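Local coordinates for catabolite control protein A (Lactococcus lactis, PDB 2O20) that probably acts as a global transcriptional regulator of carbon catabolite repression and activation, binding DNA through a LacI-type helix-turn-helix domain, at residues 160-165 against 291-296; 173-178 against 242-247; 200-205 against 216-221; 230-235 against 255-260; 234-239 against 267-272. The protein carries 1 engineered substitution. All coordinates share one frame; numbering follows the deposited sequence.

Contact 1 (160-165 against 291-296); sequences VNIDYH and NQPLYD
Gln292 lays its aliphatic stem across the side chain of Ile162, the two meeting at about a right angle. Its chain starts beside its own backbone N (chi1 -61°) and then runs extended, which draws one carbon after another along the isoleucine. Gln292 CB lies 4.2 Å from Ile162 CG2. The next carbon, Gln292 CG, makes the tightest touch of this pair, 3.8 Å from Ile162 CD1, while the amide carbon Gln292 CD sits 4.0 Å from Ile162 CG1. Beyond it the amide splits its duties. Gln292 OE1 accepts a hydrogen bond from a water at 3.0 Å; that same water takes the backbone N-H of Ile162 and donates to Tyr164 OH, tying the glutamine to the opposite segment without any direct hydrogen bond. Gln292 NE2 reaches the edge of the Tyr164 ring, near its plane and 4.3 Å from Tyr164 CE1, but its hydrogen bond goes to Gly274 O. Both segments are crossovers between the two lobes of the periplasmic-binding-protein-like core: 160-165 leaves the six-stranded sheet for helix 164-177 of the other lobe, and 291-296 returns to helix 294-309. This position is consistent with the hinge region of LacI-family core domains. Pro293 completes the apolar part, with its CD 3.7 Å from Ile162 CG2, and is itself the centre of an inverse gamma turn. Tyr164 OH donates to Asn161 OD1, 2.8 Å away, approaching a lone pair of the amide oxygen within its plane at a C=O...O angle of 126°, which steadies the phenol where it meets the shared water.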
# COMPACT_ATOMS: atom_id res chain seq x y z
N VAL D 160 9.76 -1.05 -19.78
CA VAL D 160 9.23 0.30 -19.58
C VAL D 160 9.75 0.86 -18.24
O VAL D 160 9.55 0.24 -17.19
CB VAL D 160 7.70 0.32 -19.61
CG1 VAL D 160 7.17 1.79 -19.62
CG2 VAL D 160 7.20 -0.44 -20.82
N ASN D 161 10.37 2.04 -18.31
CA ASN D 161 11.08 2.63 -17.18
C ASN D 161 11.05 4.16 -17.32
O ASN D 161 10.69 4.67 -18.38
CB ASN D 161 12.55 2.16 -17.14
CG ASN D 161 12.71 0.70 -16.79
OD1 ASN D 161 12.74 0.30 -15.61
ND2 ASN D 161 12.83 -0.13 -17.81
N ILE D 162 11.45 4.86 -16.26
CA ILE D 162 11.93 6.26 -16.36
C ILE D 162 13.42 6.25 -16.69
O ILE D 162 14.04 5.18 -16.77
CB ILE D 162 11.60 7.16 -15.10
CG1 ILE D 162 12.38 6.76 -13.84
CG2 ILE D 162 10.09 7.22 -14.85
CD1 ILE D 162 12.67 7.92 -12.92
N ASP D 163 13.98 7.44 -16.95
CA ASP D 163 15.41 7.67 -17.15
C ASP D 163 16.04 7.84 -15.74
O ASP D 163 16.03 8.92 -15.16
CB ASP D 163 15.63 8.91 -18.06
CG ASP D 163 17.09 9.18 -18.35
OD1 ASP D 163 17.96 8.60 -17.68
OD2 ASP D 163 17.40 9.98 -19.27
N TYR D 164 16.54 6.74 -15.18
CA TYR D 164 17.10 6.76 -13.80
C TYR D 164 18.37 7.63 -13.65
O TYR D 164 18.62 8.23 -12.58
CB TYR D 164 17.39 5.34 -13.33
CG TYR D 164 16.19 4.42 -13.36
CD1 TYR D 164 15.15 4.57 -12.44
CD2 TYR D 164 16.09 3.39 -14.27
CE1 TYR D 164 14.06 3.75 -12.45
CE2 TYR D 164 14.98 2.54 -14.29
CZ TYR D 164 13.97 2.73 -13.37
OH TYR D 164 12.86 1.90 -13.37
N HIS D 165 19.16 7.67 -14.71
CA HIS D 165 20.36 8.51 -14.76
C HIS D 165 19.99 9.99 -14.57
O HIS D 165 20.48 10.67 -13.66
CB HIS D 165 21.06 8.29 -16.09
CG HIS D 165 22.22 9.20 -16.33
ND1 HIS D 165 22.06 10.50 -16.79
CD2 HIS D 165 23.54 9.01 -16.19
CE1 HIS D 165 23.25 11.06 -16.91
NE2 HIS D 165 24.17 10.18 -16.57
N ASN D 291 8.83 12.08 -9.02
CA ASN D 291 7.53 11.50 -9.38
C ASN D 291 7.67 10.62 -10.63
O ASN D 291 7.94 11.12 -11.74
CB ASN D 291 6.50 12.61 -9.62
CG ASN D 291 5.08 12.06 -9.80
OD1 ASN D 291 4.49 11.48 -8.90
ND2 ASN D 291 4.52 12.27 -10.99
N GLN D 292 7.50 9.31 -10.45
CA GLN D 292 7.41 8.38 -11.58
C GLN D 292 5.93 8.20 -11.92
O GLN D 292 5.08 8.15 -11.01
CB GLN D 292 8.03 7.03 -11.25
CG GLN D 292 9.53 7.09 -10.91
CD GLN D 292 10.12 5.68 -10.76
OE1 GLN D 292 9.68 4.76 -11.42
NE2 GLN D 292 11.09 5.52 -9.87
N PRO D 293 5.62 8.09 -13.22
CA PRO D 293 4.23 7.92 -13.67
C PRO D 293 3.82 6.44 -13.58
O PRO D 293 3.73 5.73 -14.58
CB PRO D 293 4.29 8.45 -15.11
CG PRO D 293 5.66 7.98 -15.56
CD PRO D 293 6.56 8.15 -14.36
N LEU D 294 3.58 5.99 -12.34
CA LEU D 294 3.43 4.57 -12.05
C LEU D 294 2.26 3.87 -12.79
O LEU D 294 2.44 2.80 -13.35
CB LEU D 294 3.29 4.37 -10.55
CG LEU D 294 4.49 4.78 -9.65
CD1 LEU D 294 4.15 4.38 -8.24
CD2 LEU D 294 5.78 4.14 -10.08
N TYR D 295 1.08 4.46 -12.76
CA TYR D 295 -0.03 3.92 -13.54
C TYR D 295 0.33 3.79 -15.03
O TYR D 295 0.06 2.77 -15.65
CB TYR D 295 -1.26 4.81 -13.38
CG TYR D 295 -2.48 4.32 -14.15
CD1 TYR D 295 -3.38 3.46 -13.55
CD2 TYR D 295 -2.73 4.72 -15.45
CE1 TYR D 295 -4.50 3.01 -14.23
CE2 TYR D 295 -3.85 4.27 -16.15
CZ TYR D 295 -4.73 3.41 -15.52
OH TYR D 295 -5.85 2.96 -16.19
N ASP D 296 0.96 4.81 -15.58
CA ASP D 296 1.35 4.82 -17.00
C ASP D 296 2.43 3.79 -17.34
O ASP D 296 2.45 3.25 -18.44
CB ASP D 296 1.83 6.21 -17.38
CG ASP D 296 0.70 7.23 -17.42
OD1 ASP D 296 -0.47 6.83 -17.61
OD2 ASP D 296 1.00 8.44 -17.33
O HOH W 1 10.75 3.34 -13.80

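Contact 2 (173-178 against 242-247); sequences KKLIDS and SAVVSH. With SO4 (sulfate ion), chain L.
With CG set beside its backbone N (chi1 -65°) and the chain extended beyond, Leu175 drives CD1 down from helix 164-177 onto the strand. Val244 has CG1 anti to its own N (chi1 -175°), and this turns CG2 to meet that methyl. The setting is a Rossmann-like alpha/beta lobe: the helix segment packs on one face of the four-stranded parallel sheet and runs nearly antiparallel to strand 242-245, at 167° between directions, with 9.3 Å between the two axes. Leu175 CD1 touches Val244 CG2 at 3.6 Å, and the second methyl, Leu175 CD2, lies 3.9 Å from Ser242 CB. The leucine thus spans two residues whose side chains share one side of the strand. Ser242 OG is 3.8 Å from Leu175 CD1 and finds no polar partner in the model, so this hydroxyl is buried against hydrocarbon. Ile183 of the neighbouring strand and Glu270 and Ile272 of strand 270-272 close round the leucine. At the far end of the segment, His247 ND1 is hydrogen-bonded to Asn222 O. A sulfate ion, probably from the crystallisation liquor, lies at the ring edge, where His247 NE2 makes a weak hydrogen bond to its O3, 3.4 Å away.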
# COMPACT_ATOMS: atom_id res chain seq x y z
N LYS D 173 21.86 17.22 -7.91
CA LYS D 173 22.06 18.65 -8.16
C LYS D 173 21.19 19.56 -7.29
O LYS D 173 21.62 20.61 -6.85
CB LYS D 173 21.81 18.96 -9.66
CG LYS D 173 22.33 20.27 -10.13
CD LYS D 173 22.11 20.43 -11.66
CE LYS D 173 22.81 21.65 -12.20
NZ LYS D 173 22.73 21.64 -13.69
N LYS D 174 19.95 19.14 -7.03
CA LYS D 174 19.07 19.88 -6.15
C LYS D 174 19.66 20.02 -4.74
O LYS D 174 19.57 21.07 -4.11
CB LYS D 174 17.71 19.19 -6.10
CG LYS D 174 16.68 19.90 -5.27
CD LYS D 174 15.28 19.37 -5.53
CE LYS D 174 14.33 19.89 -4.51
NZ LYS D 174 14.06 21.34 -4.70
N LEU D 175 20.27 18.95 -4.24
CA LEU D 175 20.88 18.98 -2.90
C LEU D 175 22.20 19.79 -2.93
O LEU D 175 22.56 20.47 -1.96
CB LEU D 175 21.13 17.56 -2.40
CG LEU D 175 19.86 16.72 -2.17
CD1 LEU D 175 20.17 15.26 -1.92
CD2 LEU D 175 19.03 17.30 -1.04
N ILE D 176 22.93 19.70 -4.03
CA ILE D 176 24.13 20.54 -4.22
C ILE D 176 23.73 22.01 -4.17
O ILE D 176 24.37 22.81 -3.50
CB ILE D 176 24.85 20.22 -5.55
CG1 ILE D 176 25.55 18.87 -5.41
CG2 ILE D 176 25.92 21.31 -5.93
CD1 ILE D 176 25.98 18.27 -6.68
N ASP D 177 22.64 22.35 -4.85
CA ASP D 177 22.23 23.74 -4.96
C ASP D 177 21.70 24.34 -3.66
O ASP D 177 21.68 25.57 -3.53
CB ASP D 177 21.26 23.93 -6.13
CG ASP D 177 21.95 23.75 -7.51
OD1 ASP D 177 23.20 23.71 -7.58
OD2 ASP D 177 21.24 23.64 -8.52
N SER D 178 21.29 23.51 -2.69
CA SER D 178 20.93 23.97 -1.36
C SER D 178 22.12 23.91 -0.37
O SER D 178 21.94 24.05 0.84
CB SER D 178 19.69 23.22 -0.82
OG SER D 178 19.89 21.80 -0.81
N SER D 242 22.52 15.05 3.71
CA SER D 242 21.38 14.82 2.84
C SER D 242 21.52 13.45 2.18
O SER D 242 22.59 12.82 2.23
CB SER D 242 21.28 15.91 1.80
OG SER D 242 22.46 15.96 1.00
N ALA D 243 20.43 13.00 1.57
CA ALA D 243 20.42 11.75 0.85
C ALA D 243 19.40 11.74 -0.28
O ALA D 243 18.29 12.26 -0.13
CB ALA D 243 20.10 10.64 1.81
N VAL D 244 19.79 11.08 -1.37
CA VAL D 244 18.89 10.66 -2.47
C VAL D 244 18.65 9.16 -2.26
O VAL D 244 19.60 8.40 -2.02
CB VAL D 244 19.51 10.86 -3.84
CG1 VAL D 244 18.47 10.51 -4.96
CG2 VAL D 244 20.06 12.29 -3.96
N VAL D 245 17.38 8.77 -2.28
CA VAL D 245 16.97 7.42 -1.93
C VAL D 245 16.11 6.82 -3.06
O VAL D 245 15.15 7.46 -3.54
CB VAL D 245 16.20 7.42 -0.58
CG1 VAL D 245 15.97 5.98 -0.16
CG2 VAL D 245 16.97 8.24 0.52
N SER D 246 16.48 5.66 -3.56
CA SER D 246 15.80 5.16 -4.73
C SER D 246 14.39 4.62 -4.45
O SER D 246 13.53 4.72 -5.32
CB SER D 246 16.64 4.11 -5.46
OG SER D 246 16.79 2.99 -4.64
N HIS D 247 14.16 4.04 -3.28
CA HIS D 247 12.85 3.43 -2.96
C HIS D 247 12.11 4.24 -1.91
O HIS D 247 12.67 4.61 -0.91
CB HIS D 247 13.00 1.99 -2.50
CG HIS D 247 13.60 1.11 -3.54
ND1 HIS D 247 14.71 0.33 -3.30
CD2 HIS D 247 13.31 0.96 -4.85
CE1 HIS D 247 15.05 -0.30 -4.40
NE2 HIS D 247 14.22 0.07 -5.36
S SO4 L . 16.06 -1.79 -7.65
O1 SO4 L . 16.75 -2.70 -8.57
O2 SO4 L . 16.95 -1.48 -6.53
O3 SO4 L . 15.70 -0.56 -8.37
O4 SO4 L . 14.85 -2.45 -7.15

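Contact 3 (200-205 against 216-221); sequences VGYQEA and NLVFEG
Tyr202 and Val218 lie alongside each other, pointing opposite ways, the ring carbon Tyr202 CE2 overlapping the valine methyl Val218 CG2 at 3.9 Å. The ring gets there because its CG stands anti to the backbone N of the helix (chi1 170°), which sends the phenol away from helix 193-208 and down toward the sheet. Farther along the ring, Tyr202 OH arrives beside Leu217, 4.2 Å from Leu217 CB, with the two side chains at about a right angle. No hydrogen bond joins the two segments: the hydroxyl is engaged with Ile183 O instead, so the polar end of this buried tyrosine is satisfied by the adjoining strand. These elements form one beta-alpha-beta unit, strand 183-186, helix 193-208 and strand 218-219, and the tyrosine fills the layer between its helix and strand 218-219, the outermost strand of the sheet within this chain. Tyr185 meets the Tyr202 ring edge-to-face, and Phe213, from the connection between helix and strand, packs on both Tyr202 and Val218. The next strand residue, Phe219, serves the other face of the sheet, where it rests on Leu231 and Leu235 of helix 225-237.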
# COMPACT_ATOMS: atom_id res chain seq x y z
N VAL D 200 25.80 6.69 -12.19
CA VAL D 200 26.42 7.56 -13.17
C VAL D 200 25.85 8.96 -13.00
O VAL D 200 26.60 9.92 -12.98
CB VAL D 200 26.25 7.03 -14.61
CG1 VAL D 200 26.80 8.03 -15.65
CG2 VAL D 200 26.94 5.67 -14.76
N GLY D 201 24.54 9.08 -12.83
CA GLY D 201 23.91 10.40 -12.72
C GLY D 201 24.35 11.14 -11.46
O GLY D 201 24.67 12.34 -11.50
N TYR D 202 24.39 10.42 -10.34
CA TYR D 202 24.90 10.93 -9.06
C TYR D 202 26.34 11.47 -9.15
O TYR D 202 26.63 12.59 -8.70
CB TYR D 202 24.78 9.80 -8.02
CG TYR D 202 25.45 9.97 -6.66
CD1 TYR D 202 24.98 10.88 -5.72
CD2 TYR D 202 26.52 9.15 -6.30
CE1 TYR D 202 25.57 11.00 -4.44
CE2 TYR D 202 27.10 9.23 -5.03
CZ TYR D 202 26.64 10.17 -4.12
OH TYR D 202 27.25 10.24 -2.90
N GLN D 203 27.22 10.67 -9.72
CA GLN D 203 28.61 11.03 -9.91
C GLN D 203 28.84 12.21 -10.85
O GLN D 203 29.73 13.04 -10.59
CB GLN D 203 29.40 9.82 -10.42
CG GLN D 203 29.64 8.75 -9.34
CD GLN D 203 30.07 7.43 -9.96
OE1 GLN D 203 29.92 7.21 -11.18
NE2 GLN D 203 30.61 6.55 -9.15
N GLU D 204 28.06 12.26 -11.92
CA GLU D 204 28.03 13.39 -12.85
C GLU D 204 27.71 14.71 -12.13
O GLU D 204 28.39 15.71 -12.34
CB GLU D 204 26.98 13.09 -13.90
CG GLU D 204 26.83 14.07 -15.05
CD GLU D 204 25.84 13.56 -16.09
OE1 GLU D 204 26.18 12.59 -16.81
OE2 GLU D 204 24.72 14.13 -16.19
N ALA D 205 26.69 14.70 -11.27
CA ALA D 205 26.35 15.89 -10.49
C ALA D 205 27.49 16.32 -9.55
O ALA D 205 27.84 17.51 -9.50
CB ALA D 205 25.05 15.68 -9.71
N ASN D 216 32.00 5.45 0.33
CA ASN D 216 31.45 5.26 1.68
C ASN D 216 30.16 6.03 1.98
O ASN D 216 29.53 5.82 3.04
CB ASN D 216 32.52 5.52 2.73
CG ASN D 216 33.62 4.47 2.70
OD1 ASN D 216 34.76 4.73 3.06
ND2 ASN D 216 33.27 3.26 2.23
N LEU D 217 29.74 6.90 1.05
CA LEU D 217 28.42 7.54 1.13
C LEU D 217 27.38 6.89 0.20
O LEU D 217 26.31 7.47 -0.02
CB LEU D 217 28.54 9.04 0.87
CG LEU D 217 29.36 9.88 1.88
CD1 LEU D 217 29.35 11.36 1.43
CD2 LEU D 217 28.83 9.76 3.28
N VAL D 218 27.69 5.71 -0.33
CA VAL D 218 26.75 4.91 -1.10
C VAL D 218 26.40 3.68 -0.28
O VAL D 218 27.27 2.98 0.27
CB VAL D 218 27.30 4.54 -2.50
CG1 VAL D 218 26.28 3.66 -3.25
CG2 VAL D 218 27.63 5.80 -3.28
N PHE D 219 25.11 3.48 -0.13
CA PHE D 219 24.56 2.45 0.74
C PHE D 219 23.71 1.52 -0.12
O PHE D 219 22.62 1.90 -0.54
CB PHE D 219 23.75 3.11 1.86
CG PHE D 219 24.59 3.96 2.77
CD1 PHE D 219 25.17 3.43 3.92
CD2 PHE D 219 24.86 5.30 2.46
CE1 PHE D 219 25.98 4.21 4.75
CE2 PHE D 219 25.67 6.08 3.28
CZ PHE D 219 26.23 5.54 4.43
N GLU D 220 24.26 0.33 -0.42
CA GLU D 220 23.58 -0.67 -1.24
C GLU D 220 22.72 -1.70 -0.48
O GLU D 220 22.92 -1.97 0.71
CB GLU D 220 24.62 -1.49 -2.01
CG GLU D 220 25.41 -0.76 -3.07
CD GLU D 220 26.35 -1.73 -3.76
OE1 GLU D 220 25.84 -2.72 -4.35
OE2 GLU D 220 27.58 -1.53 -3.66
N GLY D 221 21.79 -2.30 -1.20
CA GLY D 221 20.99 -3.43 -0.69
C GLY D 221 19.79 -3.10 0.17
O GLY D 221 19.35 -3.91 1.01

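Contact 4 (230-235 against 255-260); sequences ALAERL and LSAMMD
Ala232 and Ala257 bring two helices together with their CA atoms only 6.1 Å apart, a spacing that two methyl side chains permit. Segment 255-260 is regular, with Asp260 N bonded to Ser256 O in the usual way. Segment 230-235 is kinked: the N atoms of Glu233 and Arg234 lack the normal bond to the preceding turn, and Arg234 N makes a weak one to Leu231 O instead. At the closest point Ala232 CB faces Ala257 CB at 3.6 Å. Helices 225-237 and 248-260 flank strand 242-245 in sequence and lie side by side on one face of the four-stranded parallel sheet, one of the two helical layers of this alpha/beta lobe. Met258 lies beside the alanine pair. Its chain bends at the second torsion (chi2 -59°), which swings the methyl across to the other helix, where Met258 CE lies 4.0 Å from Ala232 CB and 3.8 Å from Ala232 O. Phe269 also packs against Met258. A salt bridge from Glu233 OE2 to Lys261 NZ joins helix 225-237 to the residue that follows helix 248-260. The far side of helix 248-260 faces the second subunit: Asp260 pairs with Arg329 of that subunit, and Met259 packs on its Tyr284.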
# COMPACT_ATOMS: atom_id res chain seq x y z
N ALA D 230 17.15 2.06 10.00
CA ALA D 230 18.42 1.63 10.57
C ALA D 230 19.66 2.31 9.96
O ALA D 230 20.74 2.34 10.57
CB ALA D 230 18.55 0.07 10.47
N LEU D 231 19.51 2.89 8.77
CA LEU D 231 20.57 3.61 8.13
C LEU D 231 20.84 5.00 8.72
O LEU D 231 21.94 5.53 8.54
CB LEU D 231 20.26 3.80 6.62
CG LEU D 231 20.58 2.57 5.76
CD1 LEU D 231 20.18 2.84 4.32
CD2 LEU D 231 22.05 2.21 5.82
N ALA D 232 19.84 5.59 9.36
CA ALA D 232 19.92 7.00 9.79
C ALA D 232 21.25 7.29 10.52
O ALA D 232 21.98 8.19 10.12
CB ALA D 232 18.74 7.40 10.62
N GLU D 233 21.55 6.53 11.57
CA GLU D 233 22.74 6.83 12.36
C GLU D 233 24.04 6.60 11.56
O GLU D 233 25.08 7.28 11.82
CB GLU D 233 22.71 6.08 13.69
CG GLU D 233 23.61 6.68 14.74
CD GLU D 233 23.16 8.04 15.25
OE1 GLU D 233 24.02 8.85 15.64
OE2 GLU D 233 21.94 8.30 15.29
N ARG D 234 23.98 5.68 10.58
CA ARG D 234 25.13 5.37 9.73
C ARG D 234 25.49 6.57 8.85
O ARG D 234 26.65 6.85 8.65
CB ARG D 234 24.88 4.14 8.85
CG ARG D 234 24.51 2.89 9.62
CD ARG D 234 25.63 2.43 10.55
NE ARG D 234 24.98 2.09 11.81
CZ ARG D 234 24.98 2.79 12.93
NH1 ARG D 234 25.71 3.89 13.09
NH2 ARG D 234 24.28 2.32 13.94
N LEU D 235 24.48 7.26 8.34
CA LEU D 235 24.66 8.46 7.55
C LEU D 235 25.20 9.61 8.42
O LEU D 235 26.13 10.30 8.05
CB LEU D 235 23.36 8.86 6.86
CG LEU D 235 23.11 8.18 5.48
CD1 LEU D 235 22.84 6.72 5.60
CD2 LEU D 235 21.97 8.83 4.73
N LEU D 255 13.45 9.13 6.95
CA LEU D 255 12.79 10.33 7.50
C LEU D 255 12.24 10.08 8.91
O LEU D 255 12.47 10.89 9.81
CB LEU D 255 11.68 10.84 6.57
CG LEU D 255 10.90 12.10 6.98
CD1 LEU D 255 11.83 13.25 7.17
CD2 LEU D 255 9.86 12.44 5.95
N SER D 256 11.55 8.96 9.11
CA SER D 256 11.02 8.57 10.40
C SER D 256 12.11 8.59 11.46
O SER D 256 11.91 9.08 12.58
CB SER D 256 10.36 7.15 10.39
OG SER D 256 9.06 7.17 9.80
N ALA D 257 13.23 7.98 11.13
CA ALA D 257 14.34 7.89 12.09
C ALA D 257 15.00 9.24 12.39
O ALA D 257 15.30 9.53 13.56
CB ALA D 257 15.34 6.85 11.61
N MET D 258 15.22 10.08 11.37
CA MET D 258 15.72 11.44 11.57
C MET D 258 14.80 12.21 12.51
O MET D 258 15.26 12.80 13.48
CB MET D 258 15.89 12.18 10.24
CG MET D 258 16.97 11.58 9.33
SD MET D 258 18.59 11.59 10.15
CE MET D 258 19.57 10.85 8.85
N MET D 259 13.48 12.15 12.25
CA MET D 259 12.52 12.81 13.14
C MET D 259 12.48 12.23 14.58
O MET D 259 12.39 12.98 15.55
CB MET D 259 11.12 12.82 12.53
CG MET D 259 10.98 13.46 11.16
SD MET D 259 11.51 15.23 11.14
CE MET D 259 10.34 15.95 12.23
N ASP D 260 12.60 10.90 14.71
CA ASP D 260 12.63 10.22 16.02
C ASP D 260 13.83 10.68 16.90
O ASP D 260 13.69 10.81 18.13
CB ASP D 260 12.67 8.70 15.73
CG ASP D 260 12.48 7.83 16.99
OD1 ASP D 260 13.28 6.87 17.16
OD2 ASP D 260 11.61 8.14 17.79

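Contact 5 (234-239 against 267-272); sequences RLLERG and EDFEII
The C-terminal turn of helix 225-237 closes here in a Schellman motif and packs against the entrance to strand 270-272, a strand of the parallel sheet, next to strand 242-245. Gly239, at a positive phi of 74°, ends the helix, and its N bonds back to Leu236 O at 2.9 Å. From the strand side comes Phe269, whose CG stands anti to the backbone N (chi1 -158°), which carries the ring toward the helix. Leu235 approaches this ring at its edge, near its plane, with Leu235 CD2 3.9 Å from Phe269 CZ, and the two side chains cross at about a right angle. Leu236 adds a looser touch, Leu236 CD2 lying 4.3 Å from Phe269 CD1. Val263 packs on both Leu236 and Phe269, and Met258 also touches Leu236. The charges of the turn gather elsewhere: Glu237 OE2 receives Arg234 NH1 at 3.0 Å, by a weak bond, and Arg238 NH1 at 2.9 Å. Arg238 NH1 meets the anti lone pair of Glu237 OE2, and that oxygen sits 21° out of the guanidinium plane of Arg238. Arg234 also forms a salt bridge to a bound sulfate. Across the segments the packing is hydrocarbon alone, with no directional bond to fix its register, whereas the salt-bridge network probably ties the last helical turn to Arg238, just beyond it.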
# COMPACT_ATOMS: atom_id res chain seq x y z
N ARG D 234 23.98 5.68 10.58
CA ARG D 234 25.13 5.37 9.73
C ARG D 234 25.49 6.57 8.85
O ARG D 234 26.65 6.85 8.65
CB ARG D 234 24.88 4.14 8.85
CG ARG D 234 24.51 2.89 9.62
CD ARG D 234 25.63 2.43 10.55
NE ARG D 234 24.98 2.09 11.81
CZ ARG D 234 24.98 2.79 12.93
NH1 ARG D 234 25.71 3.89 13.09
NH2 ARG D 234 24.28 2.32 13.94
N LEU D 235 24.48 7.26 8.34
CA LEU D 235 24.66 8.46 7.55
C LEU D 235 25.20 9.61 8.42
O LEU D 235 26.13 10.30 8.05
CB LEU D 235 23.36 8.86 6.86
CG LEU D 235 23.11 8.18 5.48
CD1 LEU D 235 22.84 6.72 5.60
CD2 LEU D 235 21.97 8.83 4.73
N LEU D 236 24.58 9.81 9.59
CA LEU D 236 24.99 10.87 10.52
C LEU D 236 26.45 10.69 10.94
O LEU D 236 27.19 11.70 10.94
CB LEU D 236 24.10 10.96 11.77
CG LEU D 236 22.63 11.36 11.51
CD1 LEU D 236 21.79 11.26 12.71
CD2 LEU D 236 22.56 12.79 10.96
N GLU D 237 26.86 9.45 11.23
CA GLU D 237 28.21 9.19 11.72
C GLU D 237 29.29 9.49 10.69
O GLU D 237 30.39 9.91 11.02
CB GLU D 237 28.36 7.80 12.33
CG GLU D 237 28.82 6.65 11.52
CD GLU D 237 28.50 5.29 12.22
OE1 GLU D 237 28.44 5.20 13.48
OE2 GLU D 237 28.25 4.30 11.47
N ARG D 238 28.92 9.34 9.42
CA ARG D 238 29.81 9.73 8.34
C ARG D 238 29.71 11.22 7.94
O ARG D 238 30.42 11.65 7.02
CB ARG D 238 29.54 8.80 7.16
CG ARG D 238 29.84 7.35 7.56
CD ARG D 238 29.95 6.41 6.35
NE ARG D 238 29.49 5.01 6.47
CZ ARG D 238 28.81 4.40 7.48
NH1 ARG D 238 28.52 4.98 8.64
NH2 ARG D 238 28.44 3.12 7.32
N GLY D 239 28.87 12.00 8.62
CA GLY D 239 28.69 13.43 8.33
C GLY D 239 27.89 13.78 7.08
O GLY D 239 27.95 14.91 6.59
N GLU D 267 16.44 21.66 7.77
CA GLU D 267 17.52 22.59 8.12
C GLU D 267 18.89 21.94 8.20
O GLU D 267 19.88 22.51 7.68
CB GLU D 267 17.19 23.29 9.45
CG GLU D 267 16.00 24.29 9.36
CD GLU D 267 14.58 23.67 9.45
OE1 GLU D 267 14.38 22.43 9.71
OE2 GLU D 267 13.62 24.47 9.23
N ASP D 268 18.97 20.78 8.86
CA ASP D 268 20.21 20.04 9.07
C ASP D 268 20.32 18.74 8.27
O ASP D 268 21.42 18.18 8.13
CB ASP D 268 20.39 19.73 10.56
CG ASP D 268 20.60 20.99 11.39
OD1 ASP D 268 21.05 22.02 10.84
OD2 ASP D 268 20.35 20.95 12.60
N PHE D 269 19.20 18.23 7.78
CA PHE D 269 19.20 17.01 6.97
C PHE D 269 18.06 17.05 5.94
O PHE D 269 16.93 17.35 6.30
CB PHE D 269 19.12 15.72 7.81
CG PHE D 269 19.65 14.51 7.07
CD1 PHE D 269 20.98 14.12 7.22
CD2 PHE D 269 18.85 13.82 6.20
CE1 PHE D 269 21.48 13.03 6.50
CE2 PHE D 269 19.35 12.76 5.44
CZ PHE D 269 20.67 12.36 5.62
N GLU D 270 18.39 16.75 4.69
CA GLU D 270 17.43 16.80 3.58
C GLU D 270 17.35 15.44 2.89
O GLU D 270 18.34 14.72 2.81
CB GLU D 270 17.86 17.83 2.55
CG GLU D 270 17.99 19.28 3.04
CD GLU D 270 18.26 20.24 1.90
OE1 GLU D 270 17.42 20.38 0.99
OE2 GLU D 270 19.37 20.84 1.89
N ILE D 271 16.16 15.09 2.43
CA ILE D 271 15.89 13.79 1.81
C ILE D 271 15.07 13.97 0.50
O ILE D 271 14.09 14.71 0.46
CB ILE D 271 15.10 12.84 2.76
CG1 ILE D 271 15.86 12.61 4.06
CG2 ILE D 271 14.83 11.48 2.07
CD1 ILE D 271 15.07 11.86 5.13
N ILE D 272 15.48 13.25 -0.54
CA ILE D 272 14.72 13.17 -1.78
C ILE D 272 14.49 11.68 -2.07
O ILE D 272 15.43 10.91 -2.11
CB ILE D 272 15.46 13.86 -2.98
CG1 ILE D 272 15.76 15.33 -2.65
CG2 ILE D 272 14.57 13.75 -4.28
CD1 ILE D 272 16.55 16.09 -3.73

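In the fold
Contacts 2 to 5 lie in one lobe, whereas contact 1 sits at the crossovers that link it to the other. Contacts 2 and 5 reach neighbouring strands, which are probably hydrogen-bonded from Val245 N to Ile272 O at 2.9 Å, and their centres are about 10 Å apart. Contacts 4 and 5 share Arg234 and Leu235; Met258 CE touches Phe269 CZ at 3.7 Å. Phe219 CE2 of contact 3 packs directly on Leu235 CD1 at 3.7 Å. Contact 1 meets contact 3 where His165 CD2 packs on Val200 CG1 at 3.4 Å, yet its centre stays about 27 Å from that of contact 4. The sulfate beside His247 also binds Asn195.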